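Long-range contacts in cellulosomal scaffoldin (Bacteroides cellulosolvens, PDB 2Y3N), which binds, through this type II cohesin module of a larger scaffoldin, the dockerin-bearing chain of a cellulosomal family-48 glycoside hydrolase, and so probably gathers enzymes into a cellulosome: residues G4-A9 with S160-V165; G35-I40 with G146-D151; T45-W50 with K122-E127. All blocks are in the same frame, centred on the assembly; numbering follows the deposited sequence.

Contact 1: G4-A9 with S160-V165; sequences GSVLTA and SAYKVV
Gly4 and Tyr162 open a short parallel pairing, continued by Ser5 with Lys163 and Val6 with Val164, in which the strand axes approach to 4.3 Å and diverge by 16°. The bonds alternate in the manner of parallel strands: Gly4 N gives to Ala161 O, and Lys163 N to Gly4 O, 3.1 Å away. Further along, Val6 N reaches Lys163 O at 2.7 Å, and Val6 O accepts from Val165 N. The side chains divide between the two faces. On one, Ser5 turns its OG back beside its own backbone N (chi1 -69°), and Lys163, bent at its last torsion, folds over the hydroxyl; Lys163 NZ gives Ser5 OG a weak hydrogen bond at 3.4 Å, and Lys163 CG lies just as close to that oxygen. On the other face Val6 and Tyr162 run side by side in the same direction, with Val6 CG2 meeting the Tyr162 ring obliquely at CE2, 4.1 Å away. Where the pairing ends, Leu7 CB packs against Val165 CB at 4.0 Å, and a water hydrogen-bonded to Thr8 OG1 donates to Val165 O at 2.6 Å. The pairing thus joins the first strand of the cohesin β-sandwich to one near the end of the modelled chain. Strand 4-10 has strand 20-28 as its antiparallel neighbour on its other edge, through backbone bonds such as that of Ser5 with Asp28, while Val6, Tyr162 and Val164 face inward onto Thr147 of strand 147-151 in the opposing sheet.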
loop_
_atom_site.group_PDB
_atom_site.type_symbol
_atom_site.label_atom_id
_atom_site.label_comp_id
_atom_site.label_asym_id
_atom_site.label_seq_id
_atom_site.Cartn_x
_atom_site.Cartn_y
_atom_site.Cartn_z
ATOM N N GLY C 4 8.885 6.807 14.253
ATOM C CA GLY C 4 8.077 7.066 13.081
ATOM C C GLY C 4 6.646 6.549 13.251
ATOM O O GLY C 4 6.363 5.828 14.184
ATOM N N SER C 5 5.743 6.924 12.348
ATOM C CA SER C 5 4.378 6.437 12.382
ATOM C C SER C 5 3.812 6.223 10.987
ATOM O O SER C 5 4.170 6.969 10.010
ATOM C CB SER C 5 3.486 7.525 13.013
ATOM O OG SER C 5 3.765 7.679 14.381
ATOM N N VAL C 6 2.871 5.274 10.897
ATOM C CA VAL C 6 1.908 5.305 9.840
ATOM C C VAL C 6 0.629 5.808 10.451
ATOM O O VAL C 6 0.141 5.256 11.441
ATOM C CB VAL C 6 1.644 3.891 9.164
ATOM C CG1 VAL C 6 0.491 3.990 8.183
ATOM C CG2 VAL C 6 2.861 3.419 8.414
ATOM N N LEU C 7 0.026 6.827 9.856
ATOM C CA LEU C 7 -1.239 7.227 10.407
ATOM C C LEU C 7 -2.246 7.658 9.358
ATOM O O LEU C 7 -1.897 7.892 8.182
ATOM C CB LEU C 7 -1.070 8.291 11.482
ATOM C CG LEU C 7 0.065 9.223 11.385
ATOM C CD1 LEU C 7 -0.293 10.115 10.317
ATOM C CD2 LEU C 7 0.058 9.922 12.724
ATOM N N THR C 8 -3.492 7.758 9.793
ATOM C CA THR C 8 -4.519 8.085 8.866
ATOM C C THR C 8 -5.484 9.132 9.392
ATOM O O THR C 8 -5.537 9.447 10.594
ATOM C CB THR C 8 -5.310 6.826 8.501
ATOM O OG1 THR C 8 -6.190 6.531 9.566
ATOM C CG2 THR C 8 -4.367 5.662 8.190
ATOM N N ALA C 9 -6.279 9.622 8.466
ATOM C CA ALA C 9 -7.263 10.677 8.745
ATOM C C ALA C 9 -8.404 10.613 7.727
ATOM O O ALA C 9 -8.219 10.212 6.553
ATOM C CB ALA C 9 -6.593 12.075 8.714
ATOM N N SER C 160 10.000 -2.183 14.209
ATOM C CA SER C 160 9.979 -1.631 15.590
ATOM C C SER C 160 10.358 -0.136 15.603
ATOM O O SER C 160 10.378 0.490 16.645
ATOM C CB SER C 160 10.929 -2.396 16.497
ATOM O OG SER C 160 12.259 -2.122 16.072
ATOM N N ALA C 161 10.676 0.420 14.451
ATOM C CA ALA C 161 10.996 1.829 14.329
ATOM C C ALA C 161 9.734 2.689 14.172
ATOM O O ALA C 161 9.794 3.914 14.201
ATOM C CB ALA C 161 11.895 2.045 13.133
ATOM N N TYR C 162 8.585 2.059 13.970
ATOM C CA TYR C 162 7.354 2.870 13.750
ATOM C C TYR C 162 6.066 2.207 14.259
ATOM O O TYR C 162 5.949 0.979 14.260
ATOM C CB TYR C 162 7.228 3.240 12.274
ATOM C CG TYR C 162 6.926 2.068 11.405
ATOM C CD1 TYR C 162 7.939 1.268 10.926
ATOM C CD2 TYR C 162 5.604 1.752 11.055
ATOM C CE1 TYR C 162 7.658 0.162 10.070
ATOM C CE2 TYR C 162 5.330 0.629 10.197
ATOM C CZ TYR C 162 6.355 -0.154 9.769
ATOM O OH TYR C 162 6.138 -1.239 8.917
ATOM N N LYS C 163 5.135 3.045 14.668
ATOM C CA LYS C 163 3.800 2.627 15.081
ATOM C C LYS C 163 2.851 2.766 13.899
ATOM O O LYS C 163 2.940 3.710 13.092
ATOM C CB LYS C 163 3.293 3.405 16.302
ATOM C CG LYS C 163 3.681 4.882 16.359
ATOM C CD LYS C 163 3.525 5.462 17.759
ATOM C CE LYS C 163 3.610 6.975 17.761
ATOM N NZ LYS C 163 2.272 7.608 17.443
ATOM N N VAL C 164 2.022 1.753 13.734
ATOM C CA VAL C 164 0.902 1.875 12.831
ATOM C C VAL C 164 -0.277 2.283 13.671
ATOM O O VAL C 164 -0.663 1.523 14.607
ATOM C CB VAL C 164 0.578 0.507 12.181
ATOM C CG1 VAL C 164 -0.645 0.646 11.310
ATOM C CG2 VAL C 164 1.850 0.043 11.330
ATOM N N VAL C 165 -0.867 3.431 13.337
ATOM C CA VAL C 165 -2.019 3.951 14.070
ATOM C C VAL C 165 -3.295 3.583 13.302
ATOM O O VAL C 165 -3.526 4.103 12.204
ATOM C CB VAL C 165 -1.891 5.510 14.291
ATOM C CG1 VAL C 165 -3.028 6.066 15.192
ATOM C CG2 VAL C 165 -0.594 5.846 14.829
HETATM O O HOH W 1 -4.912 6.291 11.903
#

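Contact 2: G35-I40 with G146-D151; sequences GYQFNI and GTMLFD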
loop_
_atom_site.group_PDB
_atom_site.type_symbol
_atom_site.label_atom_id
_atom_site.label_comp_id
_atom_site.label_asym_id
_atom_site.label_seq_id
_atom_site.Cartn_x
_atom_site.Cartn_y
_atom_site.Cartn_z
ATOM N N GLY C 35 9.192 3.745 -0.249
ATOM C CA GLY C 35 8.112 2.849 -0.668
ATOM C C GLY C 35 7.367 2.123 0.427
ATOM O O GLY C 35 7.863 1.960 1.526
ATOM N N TYR C 36 6.162 1.675 0.118
ATOM C CA TYR C 36 5.327 1.035 1.195
ATOM C C TYR C 36 4.475 -0.040 0.548
ATOM O O TYR C 36 4.302 -0.040 -0.640
ATOM C CB TYR C 36 4.386 2.098 1.778
ATOM C CG TYR C 36 3.286 2.480 0.817
ATOM C CD1 TYR C 36 2.089 1.717 0.760
ATOM C CD2 TYR C 36 3.455 3.478 -0.093
ATOM C CE1 TYR C 36 1.098 2.002 -0.137
ATOM C CE2 TYR C 36 2.444 3.822 -0.962
ATOM C CZ TYR C 36 1.276 3.059 -0.987
ATOM O OH TYR C 36 0.296 3.345 -1.876
ATOM N N GLN C 37 3.963 -0.958 1.340
ATOM C CA GLN C 37 2.860 -1.794 0.863
ATOM C C GLN C 37 1.952 -1.912 2.074
ATOM O O GLN C 37 2.445 -2.054 3.192
ATOM C CB GLN C 37 3.362 -3.163 0.398
ATOM C CG GLN C 37 2.270 -4.288 0.416
ATOM C CD GLN C 37 2.774 -5.601 -0.179
ATOM O OE1 GLN C 37 3.990 -5.864 -0.196
ATOM N NE2 GLN C 37 1.836 -6.441 -0.673
ATOM N N PHE C 38 0.643 -1.874 1.819
ATOM C CA PHE C 38 -0.355 -2.050 2.856
ATOM C C PHE C 38 -1.249 -3.233 2.510
ATOM O O PHE C 38 -1.491 -3.448 1.342
ATOM C CB PHE C 38 -1.280 -0.805 2.979
ATOM C CG PHE C 38 -0.557 0.462 3.426
ATOM C CD1 PHE C 38 0.398 0.421 4.440
ATOM C CD2 PHE C 38 -0.851 1.675 2.816
ATOM C CE1 PHE C 38 1.062 1.544 4.851
ATOM C CE2 PHE C 38 -0.124 2.884 3.219
ATOM C CZ PHE C 38 0.802 2.786 4.246
ATOM N N ASN C 39 -1.724 -3.948 3.553
ATOM C CA ASN C 39 -2.910 -4.733 3.502
ATOM C C ASN C 39 -3.951 -4.135 4.443
ATOM O O ASN C 39 -3.704 -4.044 5.633
ATOM C CB ASN C 39 -2.609 -6.181 3.895
ATOM C CG ASN C 39 -1.874 -6.971 2.782
ATOM O OD1 ASN C 39 -1.521 -6.424 1.704
ATOM N ND2 ASN C 39 -1.686 -8.266 3.020
ATOM N N ILE C 40 -5.127 -3.807 3.877
ATOM C CA ILE C 40 -6.166 -3.077 4.549
ATOM C C ILE C 40 -7.504 -3.847 4.431
ATOM O O ILE C 40 -8.021 -4.059 3.329
ATOM C CB ILE C 40 -6.326 -1.609 3.971
ATOM C CG1 ILE C 40 -5.007 -0.840 4.106
ATOM C CG2 ILE C 40 -7.426 -0.884 4.756
ATOM C CD1 ILE C 40 -5.088 0.643 3.463
ATOM N N GLY C 146 0.097 -5.406 8.777
ATOM C CA GLY C 146 -0.317 -5.111 7.423
ATOM C C GLY C 146 0.497 -4.016 6.722
ATOM O O GLY C 146 -0.002 -3.371 5.795
ATOM N N THR C 147 1.731 -3.801 7.188
ATOM C CA THR C 147 2.492 -2.633 6.744
ATOM C C THR C 147 3.938 -2.999 6.510
ATOM O O THR C 147 4.590 -3.602 7.369
ATOM C CB THR C 147 2.428 -1.469 7.801
ATOM O OG1 THR C 147 1.074 -1.047 7.971
ATOM C CG2 THR C 147 3.197 -0.303 7.325
ATOM N N MET C 148 4.449 -2.655 5.340
ATOM C CA MET C 148 5.826 -2.722 5.109
ATOM C C MET C 148 6.282 -1.366 4.579
ATOM O O MET C 148 5.686 -0.838 3.671
ATOM C CB MET C 148 6.155 -3.850 4.114
ATOM C CG MET C 148 5.592 -5.181 4.555
ATOM S SD MET C 148 5.702 -6.501 3.354
ATOM C CE MET C 148 7.378 -6.480 2.972
ATOM N N LEU C 149 7.380 -0.863 5.134
ATOM C CA LEU C 149 7.974 0.421 4.711
ATOM C C LEU C 149 9.439 0.250 4.325
ATOM O O LEU C 149 10.139 -0.569 4.901
ATOM C CB LEU C 149 7.845 1.468 5.834
ATOM C CG LEU C 149 6.482 1.738 6.430
ATOM C CD1 LEU C 149 6.611 2.866 7.545
ATOM C CD2 LEU C 149 5.448 2.171 5.390
ATOM N N PHE C 150 9.909 1.030 3.351
ATOM C CA PHE C 150 11.269 0.831 2.891
ATOM C C PHE C 150 12.028 2.139 2.782
ATOM O O PHE C 150 11.394 3.215 2.693
ATOM C CB PHE C 150 11.271 0.097 1.561
ATOM C CG PHE C 150 10.554 -1.218 1.609
ATOM C CD1 PHE C 150 9.166 -1.276 1.455
ATOM C CD2 PHE C 150 11.268 -2.397 1.791
ATOM C CE1 PHE C 150 8.489 -2.493 1.514
ATOM C CE2 PHE C 150 10.594 -3.669 1.846
ATOM C CZ PHE C 150 9.203 -3.699 1.702
ATOM N N ASP C 151 13.367 2.067 2.844
ATOM C CA ASP C 151 14.142 3.294 2.690
ATOM C C ASP C 151 14.816 3.338 1.320
ATOM O O ASP C 151 14.647 2.423 0.511
ATOM C CB ASP C 151 15.141 3.443 3.826
ATOM C CG ASP C 151 16.165 2.322 3.852
ATOM O OD1 ASP C 151 16.481 1.708 2.793
ATOM O OD2 ASP C 151 16.688 2.059 4.945
#
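Phe38 and Thr147 sit across from each other as a non-hydrogen-bonded pair of antiparallel strands, their side chains side by side on the inward face. Here the packing is close. Phe38 CG lies opposite the carbonyl carbon (chi1 -64°), which swings the ring across towards Thr147. Thr147 CG2 lies in the plane of the Phe38 ring, at its edge, 3.8 Å from Phe38 CE1, while Tyr36 CD1 lies over one face of that ring, near its rim, 3.5 Å above the plane. Leu149 CD2 meets Tyr36 CB at 3.8 Å. A smaller alanine in place of Phe38 would probably open a gap beside Thr147 CG2 and leave the CD1 edge of Tyr36 without the ring face it lies over. Between the strands, Gln37 and Met148 exchange two backbone bonds; the one from Met148 N to Gln37 O is the straighter at 169°. Strand 33-41 runs through the middle of one sheet of the cohesin β-sandwich, with strand 88-95 as a further partner, and the Phe38 ring meets Phe134 edge-to-face. On the outward face, with Gln37, Met148 and Phe150, the side chains have few close meetings: Gln37 OE1 and Met148 SD stand 4.0 Å apart, though Phe150 CD1 lies 3.5 Å from Gly35 O. Instead of solvent, this face meets the glycoside hydrolase chain. Gln37 OE1 hydrogen-bonds Met17 N of that chain while NE2 is tied to Asn90 of the cohesin, and Met148 and Phe150 pack on Ala18 and Met21 of the partner.

Contact 3: T45-W50 with K122-E127; sequences TYLQPW and KEIPAE
Tyr46 and Lys122 bring their CA atoms to 4.7 Å where the turn leading into strand 47-51 passes the loop after strand 111-120, and their backbones are joined by a weak hydrogen bond, Lys122 N to Tyr46 O at 3.5 Å. This lies at one end of the cohesin β-sandwich, just beyond the place where strands 47-51 and 111-120 pair antiparallel; the loop 122-127 has no regular structure and carries the chain across to strand 129-134 in the other sheet. Tyr46 contributes the largest share of the buried surface, followed by Lys122. With CG beside its own backbone N (chi1 -62°), the Tyr46 ring extends between the two segments and is covered on both faces: Thr45 CG2 sits over the centre of one, 3.9 Å above the plane, and Pro125 lies against the opposite one. Lys122 O is at the edge of the Tyr46 ring, in its plane, 3.6 Å from Tyr46 CD1. The lysine's aliphatic chain runs alongside Thr45, Lys122 CD 3.8 Å from Thr45 CG2, before bending at the last torsion to carry the ammonium away from the tyrosine. Towards the interior, Ile124 CD1 touches Tyr46 CB at 3.7 Å; Ile124 and Leu47 both pack against Ile170 of strand 169-172. The proline contact is a CH-pi interaction, with Pro125 CD 3.6 Å from the Tyr46 ring centroid and 16° off the normal, while Pro125 CG lies 3.3 Å from Tyr46 CZ.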
loop_
_atom_site.group_PDB
_atom_site.type_symbol
_atom_site.label_atom_id
_atom_site.label_comp_id
_atom_site.label_asym_id
_atom_site.label_seq_id
_atom_site.Cartn_x
_atom_site.Cartn_y
_atom_site.Cartn_z
ATOM N N THR C 45 -19.962 -5.653 3.986
ATOM C CA THR C 45 -21.394 -5.402 4.185
ATOM C C THR C 45 -21.730 -3.876 4.162
ATOM O O THR C 45 -22.749 -3.443 3.550
ATOM C CB THR C 45 -21.824 -6.016 5.519
ATOM O OG1 THR C 45 -21.656 -7.442 5.414
ATOM C CG2 THR C 45 -23.319 -5.687 5.872
ATOM N N TYR C 46 -20.871 -3.058 4.781
ATOM C CA TYR C 46 -21.172 -1.620 4.887
ATOM C C TYR C 46 -20.456 -0.724 3.897
ATOM O O TYR C 46 -20.949 0.397 3.557
ATOM C CB TYR C 46 -20.859 -1.144 6.325
ATOM C CG TYR C 46 -21.721 -1.863 7.317
ATOM C CD1 TYR C 46 -23.069 -1.612 7.399
ATOM C CD2 TYR C 46 -21.182 -2.823 8.169
ATOM C CE1 TYR C 46 -23.900 -2.310 8.285
ATOM C CE2 TYR C 46 -22.005 -3.534 9.057
ATOM C CZ TYR C 46 -23.319 -3.251 9.122
ATOM O OH TYR C 46 -24.096 -3.945 9.997
ATOM N N LEU C 47 -19.278 -1.136 3.481
ATOM C CA LEU C 47 -18.405 -0.251 2.661
ATOM C C LEU C 47 -18.018 -0.865 1.342
ATOM O O LEU C 47 -17.863 -2.060 1.231
ATOM C CB LEU C 47 -17.124 0.064 3.448
ATOM C CG LEU C 47 -17.415 0.858 4.737
ATOM C CD1 LEU C 47 -16.077 0.926 5.526
ATOM C CD2 LEU C 47 -17.924 2.236 4.458
ATOM N N GLN C 48 -17.777 -0.026 0.347
ATOM C CA GLN C 48 -17.238 -0.477 -0.918
ATOM C C GLN C 48 -16.144 0.522 -1.331
ATOM O O GLN C 48 -16.411 1.717 -1.352
ATOM C CB GLN C 48 -18.348 -0.388 -1.960
ATOM C CG GLN C 48 -17.837 -0.641 -3.342
ATOM C CD GLN C 48 -18.969 -0.816 -4.362
ATOM O OE1 GLN C 48 -20.138 -0.563 -4.078
ATOM N NE2 GLN C 48 -18.618 -1.306 -5.527
ATOM N N PRO C 49 -14.932 0.036 -1.662
ATOM C CA PRO C 49 -13.881 0.937 -2.076
ATOM C C PRO C 49 -14.269 1.588 -3.385
ATOM O O PRO C 49 -14.799 0.910 -4.294
ATOM C CB PRO C 49 -12.686 0.024 -2.271
ATOM C CG PRO C 49 -13.335 -1.426 -2.423
ATOM C CD PRO C 49 -14.453 -1.362 -1.533
ATOM N N TRP C 50 -14.027 2.889 -3.472
ATOM C CA TRP C 50 -14.471 3.645 -4.612
ATOM C C TRP C 50 -13.318 4.296 -5.302
ATOM O O TRP C 50 -12.575 5.053 -4.679
ATOM C CB TRP C 50 -15.497 4.735 -4.156
ATOM C CG TRP C 50 -16.243 5.231 -5.325
ATOM C CD1 TRP C 50 -16.104 6.450 -5.971
ATOM C CD2 TRP C 50 -17.177 4.473 -6.083
ATOM N NE1 TRP C 50 -16.928 6.490 -7.078
ATOM C CE2 TRP C 50 -17.597 5.296 -7.175
ATOM C CE3 TRP C 50 -17.722 3.181 -5.943
ATOM C CZ2 TRP C 50 -18.527 4.863 -8.128
ATOM C CZ3 TRP C 50 -18.644 2.758 -6.893
ATOM C CH2 TRP C 50 -19.031 3.593 -7.970
ATOM N N LYS C 122 -24.401 0.463 3.006
ATOM C CA LYS C 122 -25.445 0.079 3.953
ATOM C C LYS C 122 -25.332 0.946 5.175
ATOM O O LYS C 122 -24.213 1.318 5.587
ATOM C CB LYS C 122 -25.389 -1.419 4.254
ATOM C CG LYS C 122 -26.504 -1.904 5.145
ATOM C CD LYS C 122 -26.339 -3.410 5.326
ATOM C CE LYS C 122 -27.126 -3.979 6.556
ATOM N NZ LYS C 122 -28.578 -4.040 6.420
ATOM N N GLU C 123 -26.465 1.258 5.786
ATOM C CA GLU C 123 -26.473 2.229 6.876
ATOM C C GLU C 123 -25.449 1.751 7.916
ATOM O O GLU C 123 -25.439 0.606 8.273
ATOM C CB GLU C 123 -27.887 2.336 7.483
ATOM C CG GLU C 123 -27.998 3.298 8.587
ATOM C CD GLU C 123 -28.147 4.742 8.135
ATOM O OE1 GLU C 123 -27.737 5.122 6.998
ATOM O OE2 GLU C 123 -28.670 5.510 8.957
ATOM N N ILE C 124 -24.612 2.652 8.396
ATOM C CA ILE C 124 -23.543 2.277 9.313
ATOM C C ILE C 124 -24.214 1.998 10.672
ATOM O O ILE C 124 -25.064 2.781 11.103
ATOM C CB ILE C 124 -22.547 3.440 9.456
ATOM C CG1 ILE C 124 -21.755 3.717 8.140
ATOM C CG2 ILE C 124 -21.573 3.144 10.570
ATOM C CD1 ILE C 124 -21.267 2.395 7.369
ATOM N N PRO C 125 -23.792 0.935 11.388
ATOM C CA PRO C 125 -24.462 0.605 12.626
ATOM C C PRO C 125 -24.334 1.785 13.584
ATOM O O PRO C 125 -23.383 2.551 13.509
ATOM C CB PRO C 125 -23.667 -0.605 13.131
ATOM C CG PRO C 125 -23.233 -1.311 11.846
ATOM C CD PRO C 125 -22.885 -0.167 10.940
ATOM N N ALA C 126 -25.295 1.916 14.464
ATOM C CA ALA C 126 -25.303 2.993 15.470
ATOM C C ALA C 126 -24.075 3.078 16.355
ATOM O O ALA C 126 -23.613 4.213 16.662
ATOM C CB ALA C 126 -26.603 2.836 16.373
ATOM N N GLU C 127 -23.529 1.912 16.781
ATOM C CA GLU C 127 -22.296 1.860 17.587
ATOM C C GLU C 127 -21.015 2.284 16.823
ATOM O O GLU C 127 -19.983 2.437 17.409
ATOM C CB GLU C 127 -22.064 0.485 18.238
ATOM C CG GLU C 127 -22.137 -0.719 17.286
ATOM C CD GLU C 127 -23.577 -1.254 17.192
ATOM O OE1 GLU C 127 -24.404 -0.652 16.478
ATOM O OE2 GLU C 127 -23.883 -2.265 17.836
#

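The three contacts illustrate how one β-sandwich varies its chemistry with depth. Contact 2 is wholly buried, within the sheet that receives the partner enzyme. Contact 1, about 11 Å away between centres, belongs to the opposing sheet and touches it directly: Tyr162 CE2 packs on Leu149 CD1, so the two share the hydrophobic interior. Contact 3 touches neither and lies on the other side of the chain's centre from contact 2, about 25 Å from it between centres. Its strand 47-51 belongs to the same sheet as contact 1. Strand hydrogen bonding unites the first two, one parallel and one antiparallel, whereas contact 3, partly exposed, relies mainly on side-chain packing.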